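Cell death-related nuclease 4 (Caenorhabditis elegans, PDB 5DK5) digests RNA and DNA from the 3' end as a dimeric, metal-dependent DEDDh exonuclease and takes part in apoptotic DNA degradation. Local coordinates at residues 37-42 and 66-71; 71-75 and 86-90; 143-147 and 266-270; 214-220 and 251-257. One frame throughout, in Å; residues are numbered along the deposited sequence.

Contact 1: residues 37-42 and 66-71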
loop_
_atom_site.group_PDB
_atom_site.type_symbol
_atom_site.label_atom_id
_atom_site.label_comp_id
_atom_site.label_asym_id
_atom_site.label_seq_id
_atom_site.Cartn_x
_atom_site.Cartn_y
_atom_site.Cartn_z
ATOM N N TYR B 37 1.779 -10.235 -0.905
ATOM C CA TYR B 37 2.221 -8.857 -0.778
ATOM C C TYR B 37 3.694 -8.732 -1.168
ATOM O O TYR B 37 4.520 -9.516 -0.704
ATOM C CB TYR B 37 2.011 -8.378 0.658
ATOM C CG TYR B 37 2.066 -6.879 0.835
ATOM C CD1 TYR B 37 3.269 -6.233 1.094
ATOM C CD2 TYR B 37 0.912 -6.112 0.755
ATOM C CE1 TYR B 37 3.319 -4.860 1.260
ATOM C CE2 TYR B 37 0.953 -4.744 0.919
ATOM C CZ TYR B 37 2.157 -4.122 1.172
ATOM O OH TYR B 37 2.196 -2.756 1.335
ATOM N N PRO B 38 4.032 -7.746 -2.020
ATOM C CA PRO B 38 5.419 -7.568 -2.462
ATOM C C PRO B 38 6.259 -6.813 -1.435
ATOM O O PRO B 38 6.571 -5.638 -1.627
ATOM C CB PRO B 38 5.260 -6.766 -3.754
ATOM C CG PRO B 38 4.072 -5.914 -3.494
ATOM C CD PRO B 38 3.139 -6.752 -2.642
ATOM N N CYS B 39 6.623 -7.503 -0.357
ATOM C CA CYS B 39 7.354 -6.897 0.751
ATOM C C CYS B 39 8.635 -6.204 0.296
ATOM O O CYS B 39 9.504 -6.822 -0.320
ATOM C CB CYS B 39 7.690 -7.959 1.800
ATOM S SG CYS B 39 6.250 -8.772 2.525
ATOM N N GLU B 40 8.733 -4.913 0.606
ATOM C CA GLU B 40 9.935 -4.124 0.352
ATOM C C GLU B 40 10.586 -3.716 1.665
ATOM O O GLU B 40 9.897 -3.318 2.601
ATOM C CB GLU B 40 9.604 -2.873 -0.458
ATOM C CG GLU B 40 9.027 -3.139 -1.828
ATOM C CD GLU B 40 8.556 -1.867 -2.498
ATOM O OE1 GLU B 40 7.448 -1.396 -2.166
ATOM O OE2 GLU B 40 9.300 -1.330 -3.346
ATOM N N VAL B 41 11.911 -3.801 1.724
ATOM C CA VAL B 41 12.660 -3.380 2.902
ATOM C C VAL B 41 12.459 -1.890 3.166
ATOM O O VAL B 41 12.584 -1.073 2.253
ATOM C CB VAL B 41 14.167 -3.666 2.739
ATOM C CG1 VAL B 41 14.955 -3.145 3.938
ATOM C CG2 VAL B 41 14.408 -5.154 2.558
ATOM N N ILE B 42 12.155 -1.544 4.415
ATOM C CA ILE B 42 11.981 -0.147 4.811
ATOM C C ILE B 42 12.888 0.229 5.983
ATOM O O ILE B 42 13.019 1.407 6.318
ATOM C CB ILE B 42 10.515 0.160 5.181
ATOM C CG1 ILE B 42 10.007 -0.820 6.240
ATOM C CG2 ILE B 42 9.639 0.097 3.933
ATOM C CD1 ILE B 42 8.599 -0.521 6.719
ATOM N N VAL B 66 14.638 2.852 4.548
ATOM C CA VAL B 66 14.647 2.613 3.107
ATOM C C VAL B 66 13.308 3.021 2.502
ATOM O O VAL B 66 12.253 2.690 3.039
ATOM C CB VAL B 66 14.930 1.132 2.781
ATOM C CG1 VAL B 66 14.973 0.906 1.273
ATOM C CG2 VAL B 66 16.233 0.687 3.410
ATOM N N LYS B 67 13.355 3.743 1.387
ATOM C CA LYS B 67 12.139 4.164 0.704
ATOM C C LYS B 67 11.656 3.074 -0.260
ATOM O O LYS B 67 12.365 2.739 -1.210
ATOM C CB LYS B 67 12.369 5.469 -0.060
ATOM C CG LYS B 67 11.110 5.999 -0.752
ATOM C CD LYS B 67 11.415 7.130 -1.714
ATOM C CE LYS B 67 11.727 8.418 -0.983
ATOM N NZ LYS B 67 12.075 9.514 -1.929
ATOM N N PRO B 68 10.453 2.516 -0.023
ATOM C CA PRO B 68 9.881 1.546 -0.966
ATOM C C PRO B 68 9.326 2.234 -2.212
ATOM O O PRO B 68 9.062 3.434 -2.155
ATOM C CB PRO B 68 8.766 0.889 -0.154
ATOM C CG PRO B 68 8.329 1.950 0.785
ATOM C CD PRO B 68 9.547 2.768 1.114
ATOM N N VAL B 69 9.151 1.494 -3.306
ATOM C CA VAL B 69 8.711 2.085 -4.573
ATOM C C VAL B 69 7.440 1.442 -5.133
ATOM O O VAL B 69 6.769 2.031 -5.978
ATOM C CB VAL B 69 9.817 1.989 -5.646
ATOM C CG1 VAL B 69 11.050 2.770 -5.209
ATOM C CG2 VAL B 69 10.176 0.534 -5.928
ATOM N N LEU B 70 7.117 0.234 -4.676
ATOM C CA LEU B 70 5.900 -0.448 -5.118
ATOM C C LEU B 70 4.698 -0.000 -4.290
ATOM O O LEU B 70 3.625 0.269 -4.830
ATOM C CB LEU B 70 6.057 -1.967 -5.025
ATOM C CG LEU B 70 7.189 -2.595 -5.839
ATOM C CD1 LEU B 70 7.221 -4.095 -5.607
ATOM C CD2 LEU B 70 7.028 -2.287 -7.318
ATOM N N ASN B 71 4.891 0.060 -2.976
ATOM C CA ASN B 71 3.882 0.568 -2.053
ATOM C C ASN B 71 4.514 1.626 -1.165
ATOM O O ASN B 71 5.203 1.312 -0.194
ATOM C CB ASN B 71 3.288 -0.561 -1.217
ATOM C CG ASN B 71 2.478 -1.534 -2.051
ATOM O OD1 ASN B 71 1.354 -1.235 -2.458
ATOM N ND2 ASN B 71 3.045 -2.706 -2.312
HETATM O O HOH W 1 5.752 -3.055 -0.943
#
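Glu40 sends its carboxylate into the loop of 66-71 and takes three successive backbone N-H groups. Glu40 OE2 accepts from Val69 N at 2.8 Å and from Leu70 N at 3.0 Å. Both donors are on the syn side, but they approach from opposite faces of the carboxylate plane. Glu40 OE1 accepts from Asn71 N at 3.1 Å, also syn and nearly straight at 163°. A water donates to Glu40 OE1 and to Pro38 O and accepts from Asn71 ND2. The Glu40 chain is extended beyond CG (chi2 172°), which carries the acid past the Pro68 ring, where Glu40 OE1 lies 3.3 Å from Pro68 CB. With an alanine in place of the acid, the N-H groups of Val69, Leu70 and Asn71 would probably lose their acceptor and the loop could shift.

Val66 meets the start of strand 41-50. Val66 N donates to Ile42 O at 2.8 Å from well above the carbonyl plane, and Val66 CG1 touches Val41 O. Asn71 closes the other end. Asn71 CB sits 3.5 Å from Tyr37 OH, while Asn71 OD1 is taken by Thr73 N of the second subunit. The contact thus joins the loop after strand 55-65 to the entry of strand 41-50 in the exonuclease fold, near the metal ligand Glu27. Three N-H groups and a water around one buried carboxylate would be expected to stabilise its negative charge.

Contact 2: residues 71-75 and 86-90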
loop_
_atom_site.group_PDB
_atom_site.type_symbol
_atom_site.label_atom_id
_atom_site.label_comp_id
_atom_site.label_asym_id
_atom_site.label_seq_id
_atom_site.Cartn_x
_atom_site.Cartn_y
_atom_site.Cartn_z
ATOM N N ASN B 71 4.891 0.060 -2.976
ATOM C CA ASN B 71 3.882 0.568 -2.053
ATOM C C ASN B 71 4.514 1.626 -1.165
ATOM O O ASN B 71 5.203 1.312 -0.194
ATOM C CB ASN B 71 3.288 -0.561 -1.217
ATOM C CG ASN B 71 2.478 -1.534 -2.051
ATOM O OD1 ASN B 71 1.354 -1.235 -2.458
ATOM N ND2 ASN B 71 3.045 -2.706 -2.312
ATOM N N ARG B 72 4.275 2.883 -1.517
ATOM C CA ARG B 72 5.008 4.001 -0.940
ATOM C C ARG B 72 4.356 4.555 0.320
ATOM O O ARG B 72 4.979 5.316 1.059
ATOM C CB ARG B 72 5.157 5.103 -1.986
ATOM C CG ARG B 72 5.859 4.616 -3.243
ATOM C CD ARG B 72 5.941 5.670 -4.322
ATOM N NE ARG B 72 6.127 5.043 -5.625
ATOM C CZ ARG B 72 6.322 5.700 -6.761
ATOM N NH1 ARG B 72 6.368 7.027 -6.775
ATOM N NH2 ARG B 72 6.476 5.027 -7.890
ATOM N N THR B 73 3.108 4.167 0.561
ATOM C CA THR B 73 2.409 4.531 1.791
ATOM C C THR B 73 2.314 3.320 2.706
ATOM O O THR B 73 1.672 2.327 2.361
ATOM C CB THR B 73 0.984 5.057 1.518
ATOM O OG1 THR B 73 1.007 6.022 0.461
ATOM C CG2 THR B 73 0.403 5.690 2.774
ATOM N N LEU B 74 2.953 3.396 3.868
ATOM C CA LEU B 74 2.863 2.321 4.848
ATOM C C LEU B 74 1.430 2.171 5.343
ATOM O O LEU B 74 0.779 3.155 5.687
ATOM C CB LEU B 74 3.794 2.582 6.035
ATOM C CG LEU B 74 5.290 2.734 5.748
ATOM C CD1 LEU B 74 6.050 2.833 7.062
ATOM C CD2 LEU B 74 5.818 1.579 4.907
ATOM N N THR B 75 0.941 0.936 5.378
ATOM C CA THR B 75 -0.366 0.662 5.952
ATOM C C THR B 75 -0.299 0.935 7.446
ATOM O O THR B 75 0.786 0.971 8.026
ATOM C CB THR B 75 -0.819 -0.786 5.711
ATOM O OG1 THR B 75 0.031 -1.684 6.435
ATOM C CG2 THR B 75 -0.771 -1.125 4.229
ATOM N N GLN B 86 5.716 7.293 8.646
ATOM C CA GLN B 86 5.724 7.562 7.213
ATOM C C GLN B 86 6.802 8.568 6.827
ATOM O O GLN B 86 7.452 8.426 5.791
ATOM C CB GLN B 86 4.355 8.077 6.766
ATOM C CG GLN B 86 4.221 8.267 5.265
ATOM C CD GLN B 86 4.365 6.969 4.501
ATOM O OE1 GLN B 86 3.784 5.949 4.873
ATOM N NE2 GLN B 86 5.147 6.996 3.430
ATOM N N ARG B 87 6.988 9.584 7.663
ATOM C CA ARG B 87 7.941 10.648 7.369
ATOM C C ARG B 87 9.363 10.108 7.226
ATOM O O ARG B 87 10.171 10.657 6.475
ATOM C CB ARG B 87 7.891 11.718 8.461
ATOM C CG ARG B 87 8.230 11.212 9.856
ATOM C CD ARG B 87 8.028 12.295 10.907
ATOM N NE ARG B 87 8.369 11.830 12.250
ATOM C CZ ARG B 87 9.593 11.855 12.773
ATOM N NH1 ARG B 87 10.620 12.320 12.073
ATOM N NH2 ARG B 87 9.793 11.407 14.004
ATOM N N SER B 88 9.663 9.023 7.932
ATOM C CA SER B 88 11.018 8.484 7.944
ATOM C C SER B 88 11.391 7.816 6.619
ATOM O O SER B 88 12.553 7.852 6.216
ATOM C CB SER B 88 11.188 7.488 9.095
ATOM O OG SER B 88 11.299 8.160 10.338
ATOM N N ILE B 89 10.417 7.211 5.942
ATOM C CA ILE B 89 10.696 6.550 4.670
ATOM C C ILE B 89 10.534 7.514 3.495
ATOM O O ILE B 89 11.116 7.305 2.432
ATOM C CB ILE B 89 9.794 5.308 4.447
ATOM C CG1 ILE B 89 8.313 5.688 4.341
ATOM C CG2 ILE B 89 9.995 4.299 5.573
ATOM C CD1 ILE B 89 7.483 4.613 3.675
ATOM N N ASP B 90 9.744 8.568 3.686
ATOM C CA ASP B 90 9.572 9.584 2.648
ATOM C C ASP B 90 10.877 10.337 2.398
ATOM O O ASP B 90 11.106 10.846 1.305
ATOM C CB ASP B 90 8.468 10.579 3.026
ATOM C CG ASP B 90 7.066 10.024 2.815
ATOM O OD1 ASP B 90 6.925 8.908 2.272
ATOM O OD2 ASP B 90 6.096 10.720 3.184
HETATM O O HOH W 2 7.244 6.796 0.246
HETATM O O HOH W 3 1.619 5.410 6.221
#
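Gln86 bridges two backbone groups of 71-75 with its side-chain amide and so ties helix 86-90 to the loop before helix 76-82, within the exonuclease fold. Gln86 NE2 donates to Arg72 O at 2.9 Å, in the carbonyl plane. Gln86 OE1 accepts from Leu74 N, also at 2.9 Å, in the carbonyl plane of the glutamine and on a lone pair. The chain bends at chi2 (63°), bringing both ends of the amide to the loop. A third bond limits rotation of the amide: NE2 also donates to Asp90 OD1, one turn on, which it meets from above the carboxylate plane.

Two waters extend the polar network. One donates to Arg72 O and Asp90 OD1, the other to Leu74 O and Gln86 OE1. The far oxygen of Asp90, OD2, bonds to His300 ND1 of the second subunit, and Thr73 OG1 bonds to NE2 of the same histidine. The contact therefore lies at the dimer interface.

Beside the amide the packing is apolar. Leu74 and Ile89 reach toward each other tip to tip. Pro68 lies against Ile89, and Thr29 against Leu74. Ile89 CD1 sits 3.6 Å from Leu74 CG and 3.7 Å from Leu74 CD2.

Contact 3: residues 143-147 and 266-270. With ZN (zinc ion), chain I.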
loop_
_atom_site.group_PDB
_atom_site.type_symbol
_atom_site.label_atom_id
_atom_site.label_comp_id
_atom_site.label_asym_id
_atom_site.label_seq_id
_atom_site.Cartn_x
_atom_site.Cartn_y
_atom_site.Cartn_z
ATOM N N ALA B 143 27.256 -13.404 -1.634
ATOM C CA ALA B 143 27.720 -14.655 -1.054
ATOM C C ALA B 143 27.528 -14.698 0.458
ATOM O O ALA B 143 27.327 -15.770 1.027
ATOM C CB ALA B 143 29.183 -14.877 -1.400
ATOM N N PHE B 144 27.595 -13.539 1.108
ATOM C CA PHE B 144 27.473 -13.486 2.564
ATOM C C PHE B 144 26.014 -13.465 3.032
ATOM O O PHE B 144 25.747 -13.446 4.234
ATOM C CB PHE B 144 28.225 -12.273 3.134
ATOM C CG PHE B 144 27.947 -10.978 2.423
ATOM C CD1 PHE B 144 26.737 -10.325 2.581
ATOM C CD2 PHE B 144 28.915 -10.398 1.619
ATOM C CE1 PHE B 144 26.490 -9.127 1.934
ATOM C CE2 PHE B 144 28.674 -9.201 0.971
ATOM C CZ PHE B 144 27.461 -8.565 1.130
ATOM N N PHE B 145 25.078 -13.470 2.083
ATOM C CA PHE B 145 23.659 -13.635 2.397
ATOM C C PHE B 145 23.176 -15.053 2.075
ATOM O O PHE B 145 22.035 -15.407 2.380
ATOM C CB PHE B 145 22.799 -12.621 1.628
ATOM C CG PHE B 145 22.743 -11.241 2.248
ATOM C CD1 PHE B 145 23.387 -10.950 3.442
ATOM C CD2 PHE B 145 22.017 -10.237 1.631
ATOM C CE1 PHE B 145 23.313 -9.682 3.997
ATOM C CE2 PHE B 145 21.939 -8.969 2.181
ATOM C CZ PHE B 145 22.586 -8.691 3.365
ATOM N N ARG B 146 24.035 -15.857 1.456
ATOM C CA ARG B 146 23.678 -17.224 1.086
ATOM C C ARG B 146 24.247 -18.235 2.085
ATOM O O ARG B 146 24.120 -19.448 1.906
ATOM C CB ARG B 146 24.157 -17.531 -0.333
ATOM C CG ARG B 146 23.372 -16.778 -1.402
ATOM C CD ARG B 146 23.748 -17.205 -2.809
ATOM N NE ARG B 146 23.573 -18.640 -3.015
ATOM C CZ ARG B 146 23.624 -19.239 -4.200
ATOM N NH1 ARG B 146 23.837 -18.528 -5.301
ATOM N NH2 ARG B 146 23.454 -20.551 -4.288
ATOM N N GLN B 147 24.882 -17.721 3.133
ATOM C CA GLN B 147 25.218 -18.515 4.306
ATOM C C GLN B 147 25.024 -17.637 5.533
ATOM O O GLN B 147 25.388 -16.462 5.524
ATOM C CB GLN B 147 26.650 -19.051 4.234
ATOM C CG GLN B 147 27.738 -17.979 4.204
ATOM C CD GLN B 147 29.124 -18.541 4.468
ATOM O OE1 GLN B 147 29.927 -17.929 5.173
ATOM N NE2 GLN B 147 29.411 -19.709 3.902
ATOM N N MET B 266 33.758 -22.848 2.350
ATOM C CA MET B 266 32.501 -23.009 1.629
ATOM C C MET B 266 32.022 -21.666 1.089
ATOM O O MET B 266 31.236 -21.617 0.142
ATOM C CB MET B 266 31.433 -23.626 2.532
ATOM C CG MET B 266 31.660 -25.099 2.844
ATOM S SD MET B 266 30.629 -25.727 4.187
ATOM C CE MET B 266 29.107 -24.804 3.952
ATOM N N TYR B 267 32.495 -20.580 1.695
ATOM C CA TYR B 267 32.225 -19.244 1.180
ATOM C C TYR B 267 33.136 -18.996 -0.027
ATOM O O TYR B 267 34.341 -19.196 0.108
ATOM C CB TYR B 267 32.469 -18.185 2.262
ATOM C CG TYR B 267 32.173 -16.768 1.811
ATOM C CD1 TYR B 267 33.062 -16.073 1.000
ATOM C CD2 TYR B 267 31.004 -16.127 2.196
ATOM C CE1 TYR B 267 32.791 -14.786 0.581
ATOM C CE2 TYR B 267 30.726 -14.837 1.785
ATOM C CZ TYR B 267 31.624 -14.171 0.979
ATOM O OH TYR B 267 31.356 -12.885 0.564
ATOM N N GLY B 268 32.631 -18.580 -1.195
ATOM C CA GLY B 268 31.225 -18.372 -1.519
ATOM C C GLY B 268 30.840 -19.269 -2.683
ATOM O O GLY B 268 30.642 -18.808 -3.806
ATOM N N VAL B 269 30.763 -20.566 -2.405
ATOM C CA VAL B 269 30.421 -21.569 -3.407
ATOM C C VAL B 269 29.093 -22.224 -3.059
ATOM O O VAL B 269 28.888 -22.666 -1.928
ATOM C CB VAL B 269 31.511 -22.653 -3.511
ATOM C CG1 VAL B 269 31.127 -23.704 -4.543
ATOM C CG2 VAL B 269 32.853 -22.023 -3.862
ATOM N N CYS B 270 28.191 -22.280 -4.033
ATOM C CA CYS B 270 26.901 -22.924 -3.829
ATOM C C CYS B 270 27.112 -24.388 -3.477
ATOM O O CYS B 270 27.843 -25.101 -4.163
ATOM C CB CYS B 270 26.021 -22.800 -5.072
ATOM S SG CYS B 270 24.519 -23.796 -4.979
HETATM ZN ZN ZN I . 23.809 -23.440 -7.123
HETATM O O HOH W 4 28.506 -20.897 1.835
#
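Cys270 SG binds the zinc ion at 2.3 Å, and Arg146 brings its guanidinium beside the same sulfur. Arg146 NH2 lies 3.5 Å from Cys270 SG, and its approach is oblique. The arginine chain bends at chi3 (57°), and Arg146 NH2 is hydrogen-bonded to Leu218 O. A positive group this near a metal-bound sulfur would probably ease the negative charge gathered there.

Away from the metal the contact is built on Tyr267. Its CG stands anti to the backbone N (chi1 -178°), and the ring extends to the backbone at Ala143 and Phe144. Ala143 CB rests 3.5 Å from Tyr267 CZ, and Tyr267 CE2 is 3.5 Å from Phe144 N. The two aromatic side chains lie side by side, pointing the same way. Tyr267 OH comes to the edge of the phenylalanine ring, 3.6 Å from Phe144 CD2. At another part of its rim Tyr267 meets Gln147, with Gln147 OE1 3.6 Å from Tyr267 CD2. The amide plane is turned 71° from the ring, and the two side chains cross at about a right angle. A water accepts from Gln147 NE2 and weakly joins it to Met266 O. A serine in place of Tyr267 would probably open a gap beside Ala143 and leave the Gln147 amide freer to turn.

The peptide bond before Gly268 is cis, and Gly268 CA packs 4.0 Å from Ala143 CB. These loops meet beside a four-cysteine zinc site, completed by Cys220, Cys273 and Cys280.

Contact 4: residues 214-220 and 251-257. With ZN (zinc ion), chain I.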
loop_
_atom_site.group_PDB
_atom_site.type_symbol
_atom_site.label_atom_id
_atom_site.label_comp_id
_atom_site.label_asym_id
_atom_site.label_seq_id
_atom_site.Cartn_x
_atom_site.Cartn_y
_atom_site.Cartn_z
ATOM N N VAL B 214 27.321 -21.157 11.274
ATOM C CA VAL B 214 26.451 -21.215 10.102
ATOM C C VAL B 214 25.723 -22.558 10.062
ATOM O O VAL B 214 26.358 -23.611 9.997
ATOM C CB VAL B 214 27.253 -21.015 8.794
ATOM C CG1 VAL B 214 26.405 -21.342 7.563
ATOM C CG2 VAL B 214 27.794 -19.589 8.711
ATOM N N ASN B 215 24.393 -22.512 10.105
ATOM C CA ASN B 215 23.572 -23.721 10.097
ATOM C C ASN B 215 22.567 -23.749 8.946
ATOM O O ASN B 215 21.835 -24.726 8.778
ATOM C CB ASN B 215 22.835 -23.865 11.432
ATOM C CG ASN B 215 22.059 -22.619 11.811
ATOM O OD1 ASN B 215 21.942 -21.678 11.027
ATOM N ND2 ASN B 215 21.515 -22.613 13.021
ATOM N N GLU B 216 22.534 -22.678 8.157
ATOM C CA GLU B 216 21.662 -22.611 6.988
ATOM C C GLU B 216 22.392 -22.016 5.789
ATOM O O GLU B 216 23.146 -21.049 5.920
ATOM C CB GLU B 216 20.405 -21.792 7.298
ATOM C CG GLU B 216 19.427 -22.504 8.226
ATOM C CD GLU B 216 18.068 -21.828 8.290
ATOM O OE1 GLU B 216 17.886 -20.777 7.640
ATOM O OE2 GLU B 216 17.177 -22.350 8.993
ATOM N N LEU B 217 22.161 -22.618 4.625
ATOM C CA LEU B 217 22.752 -22.170 3.370
ATOM C C LEU B 217 21.659 -21.986 2.324
ATOM O O LEU B 217 20.622 -22.645 2.383
ATOM C CB LEU B 217 23.786 -23.177 2.864
ATOM C CG LEU B 217 24.832 -23.683 3.858
ATOM C CD1 LEU B 217 25.529 -24.908 3.293
ATOM C CD2 LEU B 217 25.841 -22.598 4.183
ATOM N N LEU B 218 21.899 -21.091 1.370
ATOM C CA LEU B 218 20.983 -20.891 0.254
ATOM C C LEU B 218 21.553 -21.510 -1.017
ATOM O O LEU B 218 22.601 -21.088 -1.510
ATOM C CB LEU B 218 20.705 -19.401 0.044
ATOM C CG LEU B 218 19.984 -18.669 1.181
ATOM C CD1 LEU B 218 19.620 -17.258 0.738
ATOM C CD2 LEU B 218 18.740 -19.422 1.643
ATOM N N THR B 219 20.852 -22.517 -1.533
ATOM C CA THR B 219 21.277 -23.239 -2.729
ATOM C C THR B 219 20.266 -23.056 -3.856
ATOM O O THR B 219 19.141 -22.614 -3.625
ATOM C CB THR B 219 21.452 -24.741 -2.446
ATOM O OG1 THR B 219 20.204 -25.298 -2.015
ATOM C CG2 THR B 219 22.506 -24.967 -1.371
ATOM N N CYS B 220 20.670 -23.419 -5.070
ATOM C CA CYS B 220 19.879 -23.140 -6.265
ATOM C C CYS B 220 18.830 -24.204 -6.577
ATOM O O CYS B 220 17.937 -23.973 -7.392
ATOM C CB CYS B 220 20.802 -22.990 -7.474
ATOM S SG CYS B 220 21.802 -24.462 -7.827
ATOM N N PRO B 251 13.993 -18.310 -6.196
ATOM C CA PRO B 251 14.937 -19.248 -6.824
ATOM C C PRO B 251 15.799 -20.036 -5.837
ATOM O O PRO B 251 16.015 -21.228 -6.053
ATOM C CB PRO B 251 15.816 -18.337 -7.692
ATOM C CG PRO B 251 15.657 -16.978 -7.120
ATOM C CD PRO B 251 14.263 -16.918 -6.597
ATOM N N LEU B 252 16.288 -19.387 -4.785
ATOM C CA LEU B 252 17.166 -20.054 -3.824
ATOM C C LEU B 252 16.380 -20.634 -2.652
ATOM O O LEU B 252 15.454 -20.010 -2.134
ATOM C CB LEU B 252 18.241 -19.093 -3.309
ATOM C CG LEU B 252 19.145 -18.460 -4.371
ATOM C CD1 LEU B 252 20.198 -17.579 -3.717
ATOM C CD2 LEU B 252 19.806 -19.516 -5.249
ATOM N N VAL B 253 16.781 -21.834 -2.245
ATOM C CA VAL B 253 16.117 -22.588 -1.189
ATOM C C VAL B 253 17.022 -22.721 0.034
ATOM O O VAL B 253 18.245 -22.783 -0.094
ATOM C CB VAL B 253 15.709 -23.992 -1.704
ATOM C CG1 VAL B 253 15.765 -25.052 -0.600
ATOM C CG2 VAL B 253 14.328 -23.940 -2.337
ATOM N N VAL B 254 16.416 -22.766 1.216
ATOM C CA VAL B 254 17.162 -22.982 2.448
ATOM C C VAL B 254 17.641 -24.426 2.519
ATOM O O VAL B 254 16.856 -25.361 2.353
ATOM C CB VAL B 254 16.313 -22.662 3.697
ATOM C CG1 VAL B 254 17.034 -23.098 4.979
ATOM C CG2 VAL B 254 15.987 -21.181 3.753
ATOM N N THR B 255 18.937 -24.595 2.763
ATOM C CA THR B 255 19.535 -25.916 2.921
ATOM C C THR B 255 20.234 -26.014 4.267
ATOM O O THR B 255 21.217 -25.321 4.522
ATOM C CB THR B 255 20.545 -26.224 1.801
ATOM O OG1 THR B 255 19.903 -26.097 0.526
ATOM C CG2 THR B 255 21.101 -27.632 1.941
ATOM N N THR B 256 19.709 -26.879 5.124
ATOM C CA THR B 256 20.319 -27.150 6.415
ATOM C C THR B 256 21.717 -27.724 6.232
ATOM O O THR B 256 21.937 -28.576 5.370
ATOM C CB THR B 256 19.453 -28.131 7.239
ATOM O OG1 THR B 256 18.491 -27.395 8.004
ATOM C CG2 THR B 256 20.303 -28.994 8.186
ATOM N N ILE B 257 22.660 -27.237 7.032
ATOM C CA ILE B 257 23.962 -27.881 7.154
ATOM C C ILE B 257 24.183 -28.277 8.610
ATOM O O ILE B 257 24.115 -27.448 9.516
ATOM C CB ILE B 257 25.119 -26.985 6.657
ATOM C CG1 ILE B 257 26.462 -27.646 6.982
ATOM C CG2 ILE B 257 25.046 -25.589 7.265
ATOM C CD1 ILE B 257 27.613 -27.124 6.168
HETATM ZN ZN ZN I . 23.809 -23.440 -7.123
HETATM O O HOH W 5 26.120 -26.032 11.280
HETATM O O HOH W 6 17.147 -21.960 -8.472
#
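Leu217 and Thr255 form an antiparallel hydrogen-bonded pair at the middle of the contact, with Thr255 N donating to Leu217 O at 2.6 Å and Leu217 N to Thr255 O. Thr219 and Val253 form the next such pair. Ile257 N reaches Asn215 O at 3.2 Å, from above its carbonyl plane. The strand axes run at 137°, so the pairing is markedly twisted.

One side-chain hydrogen bond crosses the sheet face that carries Leu217. Thr219 OG1 and Thr255 OG1 lie 2.7 Å apart, and their side chains cross at about a right angle. The rotation of Thr219 (chi1 61°) turns its OG1 toward Thr255.

Apolar contacts occupy both faces. Leu217 CG packs 3.9 Å from Ile257 CG2. On the other face Leu218 CD2 meets Val254 CG2, also at 3.9 Å. Val254 CG1 rests against the Glu216 carboxylate, nearest OE1, while Glu216 OE2 is held by Asn150 ND2.

Cys220 SG makes one of the four bonds to the zinc ion, at 2.4 Å. Asn215 and Glu216 form a classic beta bulge opposite Tyr148 of strand 147-150. The two strands extend one side of the mixed sheet, with 253-256 outermost in this chain and the four-cysteine zinc site at the end of strand 216-219.

How the contacts relate
Contacts 1 and 4 are mainly buried and reach the same sheet from opposite sides of the chain's centre, about 24 Å apart between centres. Contact 4 relies on strand pairing, contact 1 on a carboxylate received by a loop. Contacts 2 and 3 are only partly buried. Contact 2 shares Asn71 with contact 1, and Lys67 packs on the backbone oxygen of Ile89 between them; both touch the second subunit. Contacts 3 and 4 form the other group, at the zinc ion and untouched by the second subunit. There Arg146 O probably bonds to Leu218 N, and Met266 packs on Ile257. Contact 4 is nested within the chain loop that contact 3 closes.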